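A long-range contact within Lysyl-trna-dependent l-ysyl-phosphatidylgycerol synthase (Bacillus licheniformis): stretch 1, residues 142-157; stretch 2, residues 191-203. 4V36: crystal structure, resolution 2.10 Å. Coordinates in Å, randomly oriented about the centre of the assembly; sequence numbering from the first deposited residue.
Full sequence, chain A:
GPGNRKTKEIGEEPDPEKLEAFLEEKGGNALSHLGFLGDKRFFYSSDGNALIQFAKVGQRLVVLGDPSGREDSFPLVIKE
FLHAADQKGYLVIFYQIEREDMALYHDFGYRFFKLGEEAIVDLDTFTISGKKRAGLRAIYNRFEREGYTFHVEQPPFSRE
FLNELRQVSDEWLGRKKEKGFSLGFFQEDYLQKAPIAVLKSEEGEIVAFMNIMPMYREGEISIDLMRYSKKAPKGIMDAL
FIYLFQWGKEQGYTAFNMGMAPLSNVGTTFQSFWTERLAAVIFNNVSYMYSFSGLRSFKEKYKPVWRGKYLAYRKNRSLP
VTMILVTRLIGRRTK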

# COMPACT_ATOMS: atom_id res chain seq x y z
N ARG A 142 -3.21 8.00 27.86
CA ARG A 142 -1.83 7.97 28.34
C ARG A 142 -0.93 8.87 27.50
O ARG A 142 -0.13 9.63 28.04
N PHE A 143 -1.07 8.78 26.18
CA PHE A 143 -0.32 9.64 25.27
C PHE A 143 -0.71 11.10 25.46
O PHE A 143 0.13 11.99 25.37
N GLU A 144 -1.99 11.34 25.72
CA GLU A 144 -2.48 12.69 25.98
C GLU A 144 -1.96 13.20 27.32
O GLU A 144 -1.66 14.38 27.47
N ARG A 145 -1.85 12.30 28.29
CA ARG A 145 -1.38 12.65 29.62
C ARG A 145 0.10 13.02 29.59
O ARG A 145 0.51 14.03 30.16
N GLU A 146 0.90 12.20 28.91
CA GLU A 146 2.34 12.40 28.86
C GLU A 146 2.74 13.53 27.92
O GLU A 146 3.92 13.84 27.77
N GLY A 147 1.75 14.14 27.28
CA GLY A 147 1.96 15.37 26.53
C GLY A 147 2.46 15.21 25.11
O GLY A 147 3.21 16.05 24.61
N TYR A 148 2.04 14.14 24.44
CA TYR A 148 2.39 13.95 23.04
C TYR A 148 1.41 14.70 22.14
O TYR A 148 0.21 14.73 22.40
N THR A 149 1.94 15.32 21.08
CA THR A 149 1.11 16.10 20.18
C THR A 149 1.21 15.60 18.74
O THR A 149 2.28 15.18 18.29
N PHE A 150 0.09 15.64 18.03
CA PHE A 150 0.01 15.12 16.67
C PHE A 150 -0.13 16.26 15.67
O PHE A 150 -1.01 17.11 15.80
N HIS A 151 0.74 16.28 14.66
CA HIS A 151 0.75 17.36 13.68
C HIS A 151 0.89 16.84 12.25
O HIS A 151 1.63 15.88 12.00
N VAL A 152 0.19 17.47 11.32
CA VAL A 152 0.30 17.13 9.91
C VAL A 152 0.99 18.25 9.14
O VAL A 152 0.49 19.38 9.09
N GLU A 153 2.14 17.95 8.55
CA GLU A 153 2.92 18.95 7.84
C GLU A 153 2.71 18.87 6.33
O GLU A 153 2.46 17.79 5.79
N GLN A 154 2.81 20.01 5.66
CA GLN A 154 2.61 20.08 4.22
C GLN A 154 3.93 20.35 3.50
O GLN A 154 4.76 21.12 3.98
N PRO A 155 4.12 19.71 2.33
CA PRO A 155 5.29 19.97 1.49
C PRO A 155 5.31 21.43 1.02
O PRO A 155 4.25 22.03 0.92
N PRO A 156 6.50 21.98 0.73
CA PRO A 156 7.81 21.31 0.73
C PRO A 156 8.42 21.16 2.12
O PRO A 156 8.11 21.94 3.02
N PHE A 157 9.27 20.16 2.28
CA PHE A 157 9.93 19.91 3.56
C PHE A 157 11.41 20.26 3.48
O PHE A 157 12.08 19.99 2.48
N LEU A 191 8.80 11.57 -0.62
CA LEU A 191 8.26 12.17 0.59
C LEU A 191 7.74 13.59 0.37
O LEU A 191 6.94 14.10 1.16
N GLN A 192 8.19 14.24 -0.70
CA GLN A 192 7.75 15.60 -1.01
C GLN A 192 6.39 15.61 -1.71
O GLN A 192 5.80 16.66 -1.92
N LYS A 193 5.90 14.42 -2.05
CA LYS A 193 4.69 14.30 -2.87
C LYS A 193 3.40 14.25 -2.05
O LYS A 193 2.31 14.21 -2.61
N ALA A 194 3.52 14.26 -0.73
CA ALA A 194 2.36 14.08 0.13
C ALA A 194 2.58 14.68 1.52
O ALA A 194 3.72 14.86 1.94
N PRO A 195 1.48 15.00 2.23
CA PRO A 195 1.60 15.49 3.61
C PRO A 195 2.26 14.46 4.52
O PRO A 195 2.13 13.26 4.29
N ILE A 196 2.95 14.94 5.55
CA ILE A 196 3.58 14.05 6.51
C ILE A 196 3.06 14.33 7.92
O ILE A 196 3.17 15.45 8.41
N ALA A 197 2.49 13.31 8.55
CA ALA A 197 1.99 13.44 9.91
C ALA A 197 3.06 12.99 10.90
O ALA A 197 3.67 11.94 10.73
N VAL A 198 3.30 13.80 11.92
CA VAL A 198 4.32 13.48 12.92
C VAL A 198 3.75 13.46 14.33
O VAL A 198 2.74 14.11 14.62
N LEU A 199 4.40 12.70 15.20
CA LEU A 199 4.06 12.68 16.62
C LEU A 199 5.24 13.20 17.43
O LEU A 199 6.32 12.61 17.42
N LYS A 200 5.04 14.32 18.12
CA LYS A 200 6.10 14.94 18.90
C LYS A 200 5.89 14.76 20.40
O LYS A 200 4.76 14.67 20.87
N SER A 201 7.00 14.70 21.13
CA SER A 201 6.95 14.65 22.59
C SER A 201 6.73 16.05 23.15
O SER A 201 6.52 17.00 22.39
N GLU A 202 6.77 16.18 24.47
CA GLU A 202 6.63 17.48 25.12
C GLU A 202 7.78 18.41 24.75
O GLU A 202 7.59 19.62 24.61
N GLU A 203 8.96 17.84 24.59
CA GLU A 203 10.16 18.61 24.26
C GLU A 203 10.18 18.99 22.78
O GLU A 203 11.09 19.68 22.32

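Strands 149-153 and 196-200 run antiparallel and pair through six backbone hydrogen bonds. The shortest are Val198 N to His151 O and Glu153 N to Ile196 O, both 2.7 Å. The main side-chain polar contact lies beyond the strands. Gln192 (chi1 m, chi2 m) bonds the backbone of Phe157 twice: Phe157 N donates to Gln192 OE1 at 3.0 Å, and Gln192 NE2 donates to Phe157 O at 3.1 Å. At the other end, water 1 donates to Glu146 O (3.0 Å) and accepts from Glu202 N (2.9 Å), bridging the two turns. Gly147 has positive phi, and a CB there would clash with Glu202 OE2.

Thr149, His151 and Glu153 share one face of the sheet with Lys200, Val198 and Ile196. Thr149 (p) donates from OG1 to His151 NE2 at 3.1 Å. His151 (m) places CB 4.0 Å from Val198 CG2. Phe157 (m) points toward stretch 2, and Ile196 CD1 sits over its ring face, 3.6 Å from Phe157 CE2.

Phe150, Val152, Leu199 and Ala197 occupy the opposite face. Phe150 (t) brings CZ to 3.5 Å from Ala197 CB. Val152 (t) sets CG2 3.8 Å from Ala197 CB. Leu199 (t, p) reaches Phe143 (m), with Leu199 CD2 4.0 Å from Phe143 CE2.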

# COMPACT_ATOMS: atom_id res chain seq x y z
CB ARG A 142 -1.30 6.54 28.35
CG ARG A 142 0.17 6.42 28.73
CD ARG A 142 0.52 4.99 29.13
NE ARG A 142 0.07 4.01 28.16
CZ ARG A 142 0.80 3.56 27.14
NH1 ARG A 142 2.03 4.01 26.96
NH2 ARG A 142 0.30 2.66 26.31
CB PHE A 143 -0.54 9.21 23.82
CG PHE A 143 0.38 8.12 23.35
CD1 PHE A 143 0.14 6.79 23.68
CD2 PHE A 143 1.50 8.42 22.59
CE1 PHE A 143 0.99 5.79 23.25
CE2 PHE A 143 2.35 7.42 22.16
CZ PHE A 143 2.10 6.10 22.49
CB GLU A 144 -4.01 12.73 25.96
CG GLU A 144 -4.61 12.62 24.57
CD GLU A 144 -4.34 13.85 23.72
OE1 GLU A 144 -5.00 14.89 23.95
OE2 GLU A 144 -3.47 13.78 22.83
CB ARG A 145 -1.61 11.50 30.60
CG ARG A 145 -1.36 11.85 32.06
CD ARG A 145 -1.44 10.63 32.96
NE ARG A 145 -2.62 9.81 32.67
CZ ARG A 145 -2.58 8.61 32.10
NH1 ARG A 145 -1.42 8.08 31.76
NH2 ARG A 145 -3.71 7.94 31.88
CB GLU A 146 3.03 11.10 28.45
CG GLU A 146 2.82 9.96 29.44
CD GLU A 146 3.54 8.69 29.05
OE1 GLU A 146 4.35 8.73 28.10
OE2 GLU A 146 3.30 7.64 29.69
CB TYR A 148 2.41 12.46 22.68
CG TYR A 148 3.61 11.73 23.24
CD1 TYR A 148 3.58 11.19 24.52
CD2 TYR A 148 4.77 11.58 22.50
CE1 TYR A 148 4.68 10.52 25.04
CE2 TYR A 148 5.87 10.92 23.01
CZ TYR A 148 5.82 10.39 24.28
OH TYR A 148 6.91 9.73 24.79
CB THR A 149 1.49 17.59 20.22
OG1 THR A 149 2.90 17.73 20.01
CG2 THR A 149 1.13 18.20 21.57
CB PHE A 150 -1.17 14.15 16.55
CG PHE A 150 -1.32 13.53 15.19
CD1 PHE A 150 -0.50 12.48 14.81
CD2 PHE A 150 -2.28 13.99 14.31
CE1 PHE A 150 -0.65 11.90 13.56
CE2 PHE A 150 -2.43 13.42 13.07
CZ PHE A 150 -1.61 12.37 12.69
CB HIS A 151 1.88 18.34 13.98
CG HIS A 151 1.85 18.91 15.36
ND1 HIS A 151 1.05 19.98 15.71
CD2 HIS A 151 2.52 18.56 16.48
CE1 HIS A 151 1.23 20.26 16.99
NE2 HIS A 151 2.11 19.41 17.48
CB VAL A 152 -1.07 16.84 9.28
CG1 VAL A 152 -0.94 16.67 7.77
CG2 VAL A 152 -1.70 15.60 9.90
CB GLU A 153 4.41 18.79 8.17
CG GLU A 153 4.72 18.75 9.66
CD GLU A 153 4.40 20.06 10.36
OE1 GLU A 153 4.45 21.12 9.70
OE2 GLU A 153 4.10 20.02 11.57
CB GLN A 154 1.60 21.18 3.88
CG GLN A 154 0.27 21.06 4.61
CD GLN A 154 -0.57 19.90 4.11
OE1 GLN A 154 -0.42 19.45 2.97
NE2 GLN A 154 -1.46 19.41 4.97
CB PRO A 155 5.11 19.01 0.31
CG PRO A 155 3.65 18.69 0.30
CD PRO A 155 3.23 18.70 1.74
CB PRO A 156 8.66 22.25 -0.13
CG PRO A 156 8.10 23.60 0.16
CD PRO A 156 6.62 23.40 0.35
CB PHE A 157 9.75 18.45 3.98
CG PHE A 157 8.32 17.99 3.97
CD1 PHE A 157 7.44 18.42 4.94
CD2 PHE A 157 7.87 17.11 3.00
CE1 PHE A 157 6.12 18.00 4.94
CE2 PHE A 157 6.55 16.68 3.00
CZ PHE A 157 5.68 17.13 3.97
CB LEU A 191 9.31 12.17 1.70
CG LEU A 191 9.67 10.79 2.26
CD1 LEU A 191 10.74 10.91 3.34
CD2 LEU A 191 8.43 10.09 2.79
CB GLN A 192 8.78 16.30 -1.90
CG GLN A 192 10.15 16.52 -1.26
CD GLN A 192 10.16 17.65 -0.25
OE1 GLN A 192 9.17 18.35 -0.07
NE2 GLN A 192 11.30 17.84 0.41
CB LYS A 193 4.78 13.05 -3.74
CG LYS A 193 5.92 13.06 -4.74
CD LYS A 193 5.68 14.08 -5.84
CE LYS A 193 6.80 14.04 -6.87
NZ LYS A 193 8.11 14.44 -6.29
CB ALA A 194 2.02 12.59 0.25
CB PRO A 195 0.15 15.73 4.02
CG PRO A 195 -0.58 15.95 2.74
CD PRO A 195 0.09 15.05 1.75
CB ILE A 196 5.11 14.17 6.50
CG1 ILE A 196 5.67 13.71 5.15
CG2 ILE A 196 5.72 13.36 7.63
CD1 ILE A 196 7.18 13.79 5.06
CB ALA A 197 0.73 12.62 10.09
CB VAL A 198 5.49 14.49 12.87
CG1 VAL A 198 6.20 14.42 11.53
CG2 VAL A 198 4.99 15.90 13.15
CB LEU A 199 3.68 11.28 17.08
CG LEU A 199 3.13 11.18 18.50
CD1 LEU A 199 1.77 11.85 18.59
CD2 LEU A 199 3.07 9.74 18.98
CB LYS A 200 6.20 16.43 18.57
CG LYS A 200 6.63 16.74 17.15
CD LYS A 200 6.76 18.24 16.94
CE LYS A 200 7.23 18.57 15.54
NZ LYS A 200 7.36 20.04 15.34
CB SER A 201 8.23 14.05 23.15
OG SER A 201 9.36 14.82 22.78
CB GLU A 202 6.55 17.33 26.63
CG GLU A 202 5.21 16.82 27.14
CD GLU A 202 5.18 16.68 28.65
OE1 GLU A 202 6.27 16.61 29.26
OE2 GLU A 202 4.07 16.66 29.22
CB GLU A 203 11.42 17.82 24.62
CG GLU A 203 11.60 17.54 26.11
CD GLU A 203 10.75 16.38 26.59
OE1 GLU A 203 10.13 15.70 25.75
OE2 GLU A 203 10.70 16.14 27.82
O HOH W 1 6.21 13.68 25.78